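Long-range contacts in hypothetical glycoside hydrolase (Parabacteroides distasonis, PDB 3TAW), which is of unknown function but is probably a glycoside hydrolase-like protein with a fold consistent with a five-bladed beta-propeller: residues Thr176-Val182 / Phe200-Glu205; Val23-Pro29 / Ser343-Val347; Ala283-Leu287 / Ile297-Asp301; Asp59-Val63 / Ala86-Asp90. One frame throughout, in Å; residues are numbered along the deposited sequence. Where two conformers were deposited one is given.

Contact 1 of 4, residues Thr176-Val182 / Phe200-Glu205; sequences TKSASLV and FMYWGE. With EDO (1,2-ethanediol), chain K; EDO (1,2-ethanediol), chain P.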
loop_
_atom_site.group_PDB
_atom_site.type_symbol
_atom_site.label_atom_id
_atom_site.label_comp_id
_atom_site.label_asym_id
_atom_site.label_seq_id
_atom_site.Cartn_x
_atom_site.Cartn_y
_atom_site.Cartn_z
ATOM N N THR A 176 -8.767 1.974 -10.588
ATOM C CA THR A 176 -8.707 1.298 -9.306
ATOM C C THR A 176 -7.242 1.156 -8.860
ATOM O O THR A 176 -6.327 1.187 -9.695
ATOM C CB THR A 176 -9.354 -0.101 -9.348
ATOM O OG1 THR A 176 -8.662 -0.951 -10.274
ATOM C CG2 THR A 176 -10.866 -0.013 -9.759
ATOM N N LYS A 177 -7.056 1.051 -7.545
ATOM C CA LYS A 177 -5.738 0.973 -6.918
ATOM C C LYS A 177 -5.902 0.830 -5.413
ATOM O O LYS A 177 -7.014 0.978 -4.892
ATOM C CB LYS A 177 -4.900 2.231 -7.209
ATOM C CG LYS A 177 -5.612 3.547 -6.867
ATOM C CD LYS A 177 -4.694 4.773 -6.934
ATOM C CE LYS A 177 -4.139 5.001 -8.327
ATOM N NZ LYS A 177 -3.198 6.165 -8.390
ATOM N N SER A 178 -4.795 0.510 -4.739
ATOM C CA SER A 178 -4.636 0.658 -3.289
ATOM C C SER A 178 -5.458 -0.339 -2.489
ATOM O O SER A 178 -6.524 -0.002 -1.957
ATOM C CB SER A 178 -4.932 2.102 -2.852
ATOM O OG SER A 178 -4.158 2.993 -3.656
ATOM N N ALA A 179 -4.942 -1.563 -2.383
ATOM C CA ALA A 179 -5.686 -2.650 -1.758
ATOM C C ALA A 179 -5.023 -3.193 -0.499
ATOM O O ALA A 179 -3.827 -3.454 -0.487
ATOM C CB ALA A 179 -5.909 -3.784 -2.761
ATOM N N SER A 180 -5.847 -3.436 0.519
ATOM C CA SER A 180 -5.427 -3.945 1.826
ATOM C C SER A 180 -6.153 -5.252 2.106
ATOM O O SER A 180 -7.317 -5.248 2.535
ATOM C CB SER A 180 -5.801 -2.916 2.902
ATOM O OG SER A 180 -5.163 -1.684 2.623
ATOM N N LEU A 181 -5.474 -6.369 1.850
ATOM C CA LEU A 181 -6.009 -7.684 2.163
ATOM C C LEU A 181 -6.109 -7.866 3.678
ATOM O O LEU A 181 -5.274 -7.379 4.448
ATOM C CB LEU A 181 -5.104 -8.789 1.614
ATOM C CG LEU A 181 -5.402 -9.263 0.208
ATOM C CD1 LEU A 181 -5.204 -8.150 -0.775
ATOM C CD2 LEU A 181 -4.460 -10.455 -0.072
ATOM N N VAL A 182 -7.114 -8.601 4.098
ATOM C CA VAL A 182 -7.237 -8.939 5.513
ATOM C C VAL A 182 -6.260 -10.069 5.881
ATOM O O VAL A 182 -6.208 -11.107 5.223
ATOM C CB VAL A 182 -8.680 -9.274 5.893
ATOM C CG1 VAL A 182 -8.744 -9.804 7.324
ATOM C CG2 VAL A 182 -9.567 -8.011 5.770
ATOM N N PHE A 200 -10.810 -11.382 1.772
ATOM C CA PHE A 200 -11.432 -10.065 1.855
ATOM C C PHE A 200 -10.381 -8.981 1.730
ATOM O O PHE A 200 -9.296 -9.110 2.264
ATOM C CB PHE A 200 -12.164 -9.907 3.204
ATOM C CG PHE A 200 -13.163 -8.773 3.239
ATOM C CD1 PHE A 200 -12.767 -7.497 3.564
ATOM C CD2 PHE A 200 -14.509 -8.997 2.973
ATOM C CE1 PHE A 200 -13.680 -6.444 3.598
ATOM C CE2 PHE A 200 -15.420 -7.945 2.997
ATOM C CZ PHE A 200 -15.011 -6.680 3.315
HETATM N N MSE A 201 -10.710 -7.905 1.020
HETATM C CA MSE A 201 -9.852 -6.736 1.055
HETATM C C MSE A 201 -10.660 -5.453 1.084
HETATM O O MSE A 201 -11.815 -5.405 0.639
HETATM C CB MSE A 201 -8.858 -6.733 -0.115
HETATM C CG MSE A 201 -9.495 -6.650 -1.465
HETATM SE SE MSE A 201 -8.190 -6.761 -2.899
HETATM C CE MSE A 201 -9.383 -6.144 -4.287
ATOM N N TYR A 202 -10.043 -4.438 1.683
ATOM C CA TYR A 202 -10.482 -3.050 1.577
ATOM C C TYR A 202 -9.653 -2.460 0.452
ATOM O O TYR A 202 -8.451 -2.783 0.316
ATOM C CB TYR A 202 -10.262 -2.293 2.905
ATOM C CG TYR A 202 -10.994 -2.941 4.038
ATOM C CD1 TYR A 202 -10.399 -3.956 4.786
ATOM C CD2 TYR A 202 -12.294 -2.572 4.355
ATOM C CE1 TYR A 202 -11.083 -4.587 5.816
ATOM C CE2 TYR A 202 -12.997 -3.214 5.385
ATOM C CZ TYR A 202 -12.387 -4.219 6.104
ATOM O OH TYR A 202 -13.039 -4.869 7.128
ATOM N N TRP A 203 -10.256 -1.640 -0.393
ATOM C CA TRP A 203 -9.472 -1.013 -1.455
ATOM C C TRP A 203 -10.032 0.358 -1.797
ATOM O O TRP A 203 -11.185 0.678 -1.484
ATOM C CB TRP A 203 -9.398 -1.937 -2.691
ATOM C CG TRP A 203 -10.717 -2.061 -3.387
ATOM C CD1 TRP A 203 -11.742 -2.899 -3.065
ATOM C CD2 TRP A 203 -11.177 -1.254 -4.466
ATOM N NE1 TRP A 203 -12.799 -2.692 -3.904
ATOM C CE2 TRP A 203 -12.480 -1.681 -4.781
ATOM C CE3 TRP A 203 -10.603 -0.225 -5.210
ATOM C CZ2 TRP A 203 -13.234 -1.101 -5.801
ATOM C CZ3 TRP A 203 -11.335 0.349 -6.222
ATOM C CH2 TRP A 203 -12.655 -0.080 -6.506
ATOM N N GLY A 204 -9.203 1.174 -2.428
ATOM C CA GLY A 204 -9.656 2.452 -2.957
ATOM C C GLY A 204 -8.830 3.641 -2.526
ATOM O O GLY A 204 -8.054 3.570 -1.568
ATOM N N GLU A 205 -9.043 4.737 -3.240
ATOM C CA GLU A 205 -8.412 6.034 -3.005
ATOM C C GLU A 205 -9.465 7.108 -2.634
ATOM O O GLU A 205 -9.319 7.793 -1.643
ATOM C CB GLU A 205 -7.668 6.458 -4.281
ATOM C CG GLU A 205 -7.029 7.822 -4.237
ATOM C CD GLU A 205 -6.500 8.293 -5.599
ATOM O OE1 GLU A 205 -7.014 7.884 -6.665
ATOM O OE2 GLU A 205 -5.589 9.129 -5.598
HETATM C C1 EDO K . -10.328 -2.571 -12.621
HETATM O O1 EDO K . -9.531 -1.405 -12.701
HETATM C C2 EDO K . -9.552 -3.896 -12.619
HETATM O O2 EDO K . -9.003 -4.316 -11.369
HETATM C C1 EDO P . -2.474 7.521 -12.083
HETATM O O1 EDO P . -3.630 7.162 -11.314
HETATM C C2 EDO P . -1.416 6.454 -11.874
HETATM O O2 EDO P . -1.492 6.000 -10.525
HETATM O O HOH W 1 -8.461 -12.087 3.283
#
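Trp203 has its CG tucked over its own backbone, flanked by N and C (chi1 70°), a turn that carries the six-membered side of the indole to Thr176, while Phe200, with CG opposite its own N (chi1 -163°), is brought over the Tyr202 ring. The frame is an antiparallel strand pair, 179-186 with 199-203, in what is probably one blade of a beta-propeller.

Ser180 and Tyr202 form the hydrogen-bonded pair. The bond from Ser180 N to Tyr202 O, 2.7 Å long, is nearly straight, and Tyr202 N returns a bond to Ser180 O. Val182 N to Phe200 O continues the ladder, and a water joins Val182 O to Phe200 N.

On one face Ala179 and Leu181 pack on strand 131-138, while Trp203 lies against Phe163 and Tyr209. Selenomethionine Met201, modelled in two conformers, brings SE to 3.8 Å from Ala179 CB in one of them. On the other face, against strand 257-265, Val182 CG2 lies 3.7 Å from Tyr202 CE1, and Phe200 CE1 sits above one Tyr202 face, offset toward the rim. Ser180 is buried here, its OG satisfied by Pro249 O.

At the loop end, Lys177 NZ stays 4.5 Å from Glu205 OE1, too far for a salt bridge; NZ donates to an ethanediol, and both side chains bond the same oxygen of an unidentified ligand. Gly204 has backbone angles readily open to glycine alone. Its N donates to Ser178 O at 3.0 Å and weakly to Lys177 O, which also lies in the indole plane, 3.8 Å from Trp203 CE3.

Contact 2 of 4, residues Val23-Pro29 / Ser343-Val347; sequences VNPVIKP and SFVAV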
loop_
_atom_site.group_PDB
_atom_site.type_symbol
_atom_site.label_atom_id
_atom_site.label_comp_id
_atom_site.label_asym_id
_atom_site.label_seq_id
_atom_site.Cartn_x
_atom_site.Cartn_y
_atom_site.Cartn_z
ATOM N N VAL A 23 17.630 7.932 11.535
ATOM C CA VAL A 23 17.787 6.871 10.522
ATOM C C VAL A 23 17.094 7.146 9.185
ATOM O O VAL A 23 17.495 6.601 8.143
ATOM C CB VAL A 23 17.315 5.478 11.024
ATOM C CG1 VAL A 23 17.937 5.146 12.362
ATOM C CG2 VAL A 23 15.786 5.362 11.079
ATOM N N ASN A 24 16.026 7.933 9.214
ATOM C CA ASN A 24 15.232 8.131 8.006
ATOM C C ASN A 24 15.792 9.215 7.117
ATOM O O ASN A 24 16.426 10.161 7.611
ATOM C CB ASN A 24 13.783 8.461 8.342
ATOM C CG ASN A 24 13.006 7.256 8.831
ATOM O OD1 ASN A 24 13.222 6.151 8.377
ATOM N ND2 ASN A 24 12.052 7.488 9.722
ATOM N N PRO A 25 15.570 9.084 5.797
ATOM C CA PRO A 25 14.925 7.969 5.117
ATOM C C PRO A 25 15.830 6.751 4.972
ATOM O O PRO A 25 17.056 6.899 4.873
ATOM C CB PRO A 25 14.621 8.528 3.724
ATOM C CG PRO A 25 15.581 9.650 3.527
ATOM C CD PRO A 25 16.065 10.103 4.857
ATOM N N VAL A 26 15.221 5.574 4.909
ATOM C CA VAL A 26 15.947 4.318 4.833
ATOM C C VAL A 26 16.188 3.834 3.388
ATOM O O VAL A 26 17.047 2.983 3.169
ATOM C CB VAL A 26 15.276 3.223 5.693
ATOM C CG1 VAL A 26 15.306 3.630 7.165
ATOM C CG2 VAL A 26 13.859 2.933 5.200
ATOM N N ILE A 27 15.425 4.365 2.418
ATOM C CA ILE A 27 15.681 4.127 0.986
ATOM C C ILE A 27 15.615 5.442 0.245
ATOM O O ILE A 27 14.610 6.156 0.309
ATOM C CB ILE A 27 14.689 3.150 0.300
ATOM C CG1 ILE A 27 14.542 1.858 1.107
ATOM C CG2 ILE A 27 15.081 2.898 -1.216
ATOM C CD1 ILE A 27 15.611 0.828 0.901
ATOM N N LYS A 28 16.712 5.748 -0.442
ATOM C CA LYS A 28 16.831 6.922 -1.290
ATOM C C LYS A 28 17.171 6.501 -2.742
ATOM O O LYS A 28 17.695 5.414 -2.969
ATOM C CB LYS A 28 17.955 7.794 -0.768
ATOM C CG LYS A 28 17.865 8.207 0.692
ATOM C CD LYS A 28 19.132 8.980 1.107
ATOM C CE LYS A 28 19.152 9.225 2.605
ATOM N NZ LYS A 28 20.514 9.611 3.139
ATOM N N PRO A 29 16.900 7.374 -3.724
ATOM C CA PRO A 29 17.289 7.105 -5.118
ATOM C C PRO A 29 18.772 6.807 -5.313
ATOM O O PRO A 29 19.633 7.306 -4.556
ATOM C CB PRO A 29 16.912 8.413 -5.837
ATOM C CG PRO A 29 15.770 8.924 -5.050
ATOM C CD PRO A 29 16.132 8.629 -3.623
ATOM N N SER A 343 8.872 10.579 -2.591
ATOM C CA SER A 343 10.302 10.695 -2.880
ATOM C C SER A 343 11.238 9.742 -2.163
ATOM O O SER A 343 12.286 9.395 -2.727
ATOM C CB SER A 343 10.787 12.122 -2.636
ATOM O OG SER A 343 10.277 12.995 -3.635
ATOM N N PHE A 344 10.907 9.376 -0.920
ATOM C CA PHE A 344 11.747 8.495 -0.103
ATOM C C PHE A 344 10.905 7.431 0.609
ATOM O O PHE A 344 9.676 7.529 0.647
ATOM C CB PHE A 344 12.543 9.268 0.944
ATOM C CG PHE A 344 13.400 10.378 0.365
ATOM C CD1 PHE A 344 14.650 10.111 -0.140
ATOM C CD2 PHE A 344 12.938 11.686 0.330
ATOM C CE1 PHE A 344 15.443 11.133 -0.676
ATOM C CE2 PHE A 344 13.725 12.704 -0.222
ATOM C CZ PHE A 344 14.971 12.415 -0.715
ATOM N N VAL A 345 11.590 6.419 1.143
ATOM C CA VAL A 345 10.985 5.479 2.076
ATOM C C VAL A 345 11.516 5.735 3.490
ATOM O O VAL A 345 12.729 5.881 3.691
ATOM C CB VAL A 345 11.253 4.031 1.681
ATOM C CG1 VAL A 345 10.664 3.069 2.750
ATOM C CG2 VAL A 345 10.671 3.752 0.281
ATOM N N ALA A 346 10.609 5.752 4.455
ATOM C CA ALA A 346 10.942 5.855 5.879
ATOM C C ALA A 346 10.282 4.734 6.690
ATOM O O ALA A 346 9.380 4.043 6.188
ATOM C CB ALA A 346 10.551 7.243 6.450
ATOM N N VAL A 347 10.808 4.531 7.906
ATOM C CA VAL A 347 10.320 3.535 8.856
ATOM C C VAL A 347 9.922 4.195 10.190
ATOM O O VAL A 347 10.549 5.149 10.647
ATOM C CB VAL A 347 11.353 2.396 9.088
ATOM C CG1 VAL A 347 12.606 2.885 9.842
ATOM C CG2 VAL A 347 10.693 1.205 9.792
#
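Asn24 grips the backbone of Val347 with both ends of its amide, in one of the close-packed parts of the contact. The N-H of Val347 donates to Asn24 OD1 at 2.9 Å, rising above the plane of the acceptor carbonyl, while Asn24 ND2 gives a nearly straight bond, also 2.9 Å, to Val347 O lying exactly in the amide plane. With CG beside the backbone N (chi1 -74°), the amide is laid over Ala346, whose CB comes within 3.4 Å of Asn24 CG; a methyl leaves room for this flat group. Pro25 CB is similarly close to Phe344 CB, at 3.5 Å.

A cis peptide before Pro25 precedes a classic beta bulge in which Val26 and Ile27 both face Val345. Val26 N donates to Val345 O at 2.8 Å, Ile27 N adds a weak bond to the same oxygen, and Val345 N returns a straight one to Ile27 O. The N-terminal segment thus lies along the outermost strand of the last sheet, as in the molecular-velcro closure of beta-propellers, where the two chain ends share a blade. Ile27 and Val345, both buried, lie side by side and point the same way, their CB atoms 3.8 Å apart.

Toward solvent the packing is looser. The aliphatic start of exposed Lys28 crosses the Phe344 ring at a slant, with CG 3.8 Å from Phe344 CD1, and Pro29 CD stands 3.9 Å from Phe344 CE1.

Contact 3 of 4, residues Ala283-Leu287 / Ile297-Asp301; sequences AGQAL and IGRLD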
loop_
_atom_site.group_PDB
_atom_site.type_symbol
_atom_site.label_atom_id
_atom_site.label_comp_id
_atom_site.label_asym_id
_atom_site.label_seq_id
_atom_site.Cartn_x
_atom_site.Cartn_y
_atom_site.Cartn_z
ATOM N N ALA A 283 -1.708 9.805 8.091
ATOM C CA ALA A 283 -2.235 8.463 8.176
ATOM C C ALA A 283 -3.240 8.294 9.312
ATOM O O ALA A 283 -2.999 8.737 10.416
ATOM C CB ALA A 283 -1.055 7.450 8.320
ATOM N N GLY A 284 -4.339 7.605 9.015
ATOM C CA GLY A 284 -5.392 7.304 9.988
ATOM C C GLY A 284 -5.616 5.808 10.151
ATOM O O GLY A 284 -4.924 4.984 9.555
ATOM N N GLN A 285 -6.580 5.454 10.995
ATOM C CA GLN A 285 -6.965 4.055 11.179
ATOM C C GLN A 285 -8.452 3.919 11.348
ATOM O O GLN A 285 -9.098 4.766 11.948
ATOM C CB GLN A 285 -6.240 3.406 12.379
ATOM C CG GLN A 285 -4.714 3.448 12.221
ATOM C CD GLN A 285 -3.972 2.698 13.279
ATOM O OE1 GLN A 285 -4.516 1.785 13.923
ATOM N NE2 GLN A 285 -2.690 3.036 13.437
ATOM N N ALA A 286 -8.993 2.854 10.775
ATOM C CA ALA A 286 -10.384 2.477 10.960
ATOM C C ALA A 286 -10.455 1.079 11.552
ATOM O O ALA A 286 -9.509 0.302 11.438
ATOM C CB ALA A 286 -11.138 2.529 9.644
ATOM N N LEU A 287 -11.603 0.763 12.137
ATOM C CA LEU A 287 -11.868 -0.517 12.772
ATOM C C LEU A 287 -13.193 -1.036 12.253
ATOM O O LEU A 287 -14.201 -0.319 12.284
ATOM C CB LEU A 287 -11.951 -0.347 14.284
ATOM C CG LEU A 287 -12.029 -1.614 15.127
ATOM C CD1 LEU A 287 -10.663 -2.340 15.009
ATOM C CD2 LEU A 287 -12.399 -1.286 16.587
ATOM N N ILE A 297 -16.780 0.376 13.069
ATOM C CA ILE A 297 -16.970 0.514 14.509
ATOM C C ILE A 297 -15.911 1.362 15.212
ATOM O O ILE A 297 -15.939 1.535 16.444
ATOM C CB ILE A 297 -17.031 -0.867 15.188
ATOM C CG1 ILE A 297 -15.752 -1.666 14.949
ATOM C CG2 ILE A 297 -18.241 -1.680 14.690
ATOM C CD1 ILE A 297 -15.734 -2.967 15.795
ATOM N N GLY A 298 -14.973 1.899 14.439
ATOM C CA GLY A 298 -13.979 2.827 14.983
ATOM C C GLY A 298 -13.284 3.581 13.869
ATOM O O GLY A 298 -13.177 3.081 12.761
ATOM N N ARG A 299 -12.841 4.796 14.183
ATOM C CA ARG A 299 -12.086 5.636 13.234
ATOM C C ARG A 299 -11.388 6.746 14.003
ATOM O O ARG A 299 -12.035 7.447 14.793
ATOM C CB ARG A 299 -13.052 6.233 12.221
ATOM C CG ARG A 299 -12.444 6.969 11.053
ATOM C CD ARG A 299 -13.554 7.355 10.087
ATOM N NE ARG A 299 -13.090 8.067 8.905
ATOM C CZ ARG A 299 -13.865 8.457 7.894
ATOM N NH1 ARG A 299 -15.174 8.208 7.916
ATOM N NH2 ARG A 299 -13.341 9.087 6.845
ATOM N N LEU A 300 -10.081 6.923 13.789
ATOM C CA LEU A 300 -9.337 7.935 14.543
ATOM C C LEU A 300 -9.756 9.318 14.087
ATOM O O LEU A 300 -9.858 9.556 12.886
ATOM C CB LEU A 300 -7.826 7.782 14.361
ATOM C CG LEU A 300 -7.234 6.463 14.849
ATOM C CD1 LEU A 300 -5.705 6.480 14.606
ATOM C CD2 LEU A 300 -7.563 6.226 16.304
ATOM N N ASP A 301 -9.985 10.210 15.048
ATOM C CA ASP A 301 -10.314 11.617 14.770
ATOM C C ASP A 301 -9.125 12.400 14.218
ATOM O O ASP A 301 -9.301 13.383 13.501
ATOM C CB ASP A 301 -10.698 12.347 16.064
ATOM C CG ASP A 301 -12.034 11.947 16.630
ATOM O OD1 ASP A 301 -12.941 11.500 15.906
ATOM O OD2 ASP A 301 -12.184 12.170 17.854
HETATM O O HOH W 2 -8.538 7.812 11.082
#
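In the beta hairpin of strands 281-288 and 296-299, at the end of a large mixed sheet, Leu287 O receives two backbone donors from the returning strand. Ile297 N is bonded at 2.8 Å and Gly298 N more weakly at 3.2 Å. Both residues face Leu287, which makes this a classic beta bulge. Gly298, with no side chain, lets its CA come 3.8 Å from Leu287 CB. Leu287 N in turn donates to Gly298 O at 2.9 Å.

Ile297 leans on Leu287 at the bulge: its CG1, folded back above the main chain (chi1 59°), rests 3.7 Å from Leu287 CG, exposed Ile297 crossing buried Leu287 at a slant.

Farther along, Leu300 N reaches Gln285 O at 3.0 Å. Just past the end of strand 296-299 a water bridges the two segments, accepting from Gln285 N and donating to Leu300 O. Leu300 runs alongside Gln285, CD1 lying 3.8 Å from Gln285 CB, so apolar branch meets the aliphatic half of the amide chain, whose NE2 donates to Leu14 O. Extended Arg299 carries its guanidinium beyond the hairpin to a salt bridge with Asp241.

Contact 4 of 4, residues Asp59-Val63 / Ala86-Asp90; sequences DGKIV and ATSTD. With EDO (1,2-ethanediol), chain M.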
loop_
_atom_site.group_PDB
_atom_site.type_symbol
_atom_site.label_atom_id
_atom_site.label_comp_id
_atom_site.label_asym_id
_atom_site.label_seq_id
_atom_site.Cartn_x
_atom_site.Cartn_y
_atom_site.Cartn_z
ATOM N N ASP A 59 12.402 -15.634 4.394
ATOM C CA ASP A 59 13.704 -16.220 4.697
ATOM C C ASP A 59 14.408 -15.520 5.853
ATOM O O ASP A 59 15.591 -15.183 5.760
ATOM C CB ASP A 59 14.600 -16.243 3.435
ATOM C CG ASP A 59 15.695 -17.296 3.507
ATOM O OD1 ASP A 59 15.720 -18.094 4.447
ATOM O OD2 ASP A 59 16.531 -17.345 2.582
ATOM N N GLY A 60 13.651 -15.291 6.924
ATOM C CA GLY A 60 14.189 -14.739 8.165
ATOM C C GLY A 60 14.423 -13.232 8.198
ATOM O O GLY A 60 14.867 -12.722 9.223
ATOM N N LYS A 61 14.144 -12.528 7.097
ATOM C CA LYS A 61 14.403 -11.111 6.991
ATOM C C LYS A 61 13.171 -10.288 6.625
ATOM O O LYS A 61 12.218 -10.792 6.018
ATOM C CB LYS A 61 15.462 -10.825 5.926
ATOM C CG LYS A 61 16.818 -11.485 6.261
ATOM C CD LYS A 61 17.890 -11.123 5.272
ATOM C CE LYS A 61 19.194 -11.867 5.549
ATOM N NZ LYS A 61 20.299 -11.358 4.659
ATOM N N ILE A 62 13.241 -9.007 6.952
ATOM C CA ILE A 62 12.282 -8.048 6.433
ATOM C C ILE A 62 12.637 -7.797 4.971
ATOM O O ILE A 62 13.808 -7.618 4.662
ATOM C CB ILE A 62 12.317 -6.718 7.204
ATOM C CG1 ILE A 62 11.794 -6.935 8.617
ATOM C CG2 ILE A 62 11.474 -5.647 6.485
ATOM C CD1 ILE A 62 11.937 -5.714 9.532
ATOM N N VAL A 63 11.630 -7.818 4.097
ATOM C CA VAL A 63 11.808 -7.443 2.685
ATOM C C VAL A 63 10.942 -6.231 2.434
ATOM O O VAL A 63 9.748 -6.240 2.715
ATOM C CB VAL A 63 11.463 -8.599 1.717
ATOM C CG1 VAL A 63 11.504 -8.120 0.240
ATOM C CG2 VAL A 63 12.411 -9.808 1.964
ATOM N N ALA A 86 14.698 -5.058 -1.263
ATOM C CA ALA A 86 15.657 -4.688 -0.229
ATOM C C ALA A 86 15.407 -5.535 1.005
ATOM O O ALA A 86 14.249 -5.708 1.408
ATOM C CB ALA A 86 15.510 -3.216 0.112
ATOM N N THR A 87 16.475 -6.042 1.621
ATOM C CA THR A 87 16.336 -6.885 2.805
ATOM C C THR A 87 16.989 -6.251 4.039
ATOM O O THR A 87 17.950 -5.479 3.935
ATOM C CB THR A 87 16.961 -8.272 2.629
ATOM O OG1 THR A 87 18.387 -8.152 2.561
ATOM C CG2 THR A 87 16.444 -8.964 1.373
ATOM N N SER A 88 16.488 -6.626 5.215
ATOM C CA SER A 88 17.039 -6.085 6.460
ATOM C C SER A 88 16.847 -7.062 7.602
ATOM O O SER A 88 15.869 -7.819 7.612
ATOM C CB SER A 88 16.332 -4.765 6.830
ATOM O OG SER A 88 16.866 -4.242 8.029
ATOM N N THR A 89 17.779 -7.044 8.552
ATOM C CA THR A 89 17.631 -7.843 9.770
ATOM C C THR A 89 17.333 -6.981 10.985
ATOM O O THR A 89 17.126 -7.529 12.075
ATOM C CB THR A 89 18.858 -8.716 10.055
ATOM O OG1 THR A 89 20.028 -7.893 10.169
ATOM C CG2 THR A 89 19.036 -9.728 8.939
ATOM N N ASP A 90 17.347 -5.655 10.822
ATOM C CA ASP A 90 17.045 -4.740 11.926
ATOM C C ASP A 90 15.890 -3.778 11.605
ATOM O O ASP A 90 15.492 -2.979 12.460
ATOM C CB ASP A 90 18.302 -3.990 12.419
ATOM C CG ASP A 90 18.886 -3.014 11.393
ATOM O OD1 ASP A 90 18.312 -2.766 10.294
ATOM O OD2 ASP A 90 19.974 -2.455 11.710
HETATM C C1 EDO M . 20.693 -7.306 5.375
HETATM O O1 EDO M . 19.811 -8.314 4.914
HETATM C C2 EDO M . 22.107 -7.856 5.261
HETATM O O2 EDO M . 22.217 -9.047 6.055
#
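Backbone bonds come first: Ile62 and Ser88 form an antiparallel hydrogen-bonded pair. Ile62 N reaches Ser88 O at 3.0 Å, and Ser88 N returns to Ile62 O at 2.9 Å. Beside them, Thr87 CA lies 3.2 Å from Ile62 O in a CA-H...O contact typical of adjoining beta strands.

Apolar contacts are modest. Val63 CG2 meets Thr87 CG2 obliquely at 4.2 Å, two beta-branched residues well suited to strands. Extended Lys61 runs alongside Thr89, with CG 3.9 Å from Thr89 CG2. The strands belong to the hairpin 61-69 with 81-88 in the first four-stranded sheet of the probable propeller, and buried Ile62 packs on the last sheet, against Val328, Tyr330, Tyr335 and Tyr337.

Polar side-chain bonds form at two separate places. On one sheet face, a chi1 of 69° turns Thr87 OG1 to an ethanediol molecule, whose O1 shares a hydrogen bond of 2.8 Å with it; Lys61 NZ donates to the same O1 at 3.1 Å. On the other, where strand 81-88 ends, buried Ser88 OG accepts from Asp90 N, an ST turn, and is also bonded to Gly91 N and His93 O; Asp90 OD2 pairs with His93 ND1.

How the contacts relate
Contact 1 is the core member, its centre about 8 Å from that of the chain, and its rings and aliphatic chains are almost wholly buried; the centres of contacts 2, 3 and 4 lie about 16 to 18 Å from the chain centre, and these contacts are only partly buried, mixing apolar packing with long polar chains. Contacts 1 and 3 reach the same mixed sheet without touching, their nearest atoms about 6 Å apart. Contact 2 joins the two ends of the sequence, so the other three all fall between its segments, and it touches contact 4 where Ile27 CD1 meets Ala86 CB at 4.1 Å. Bulges mark contacts 2 and 3, whereas contacts 1 and 4 keep regular antiparallel pairing.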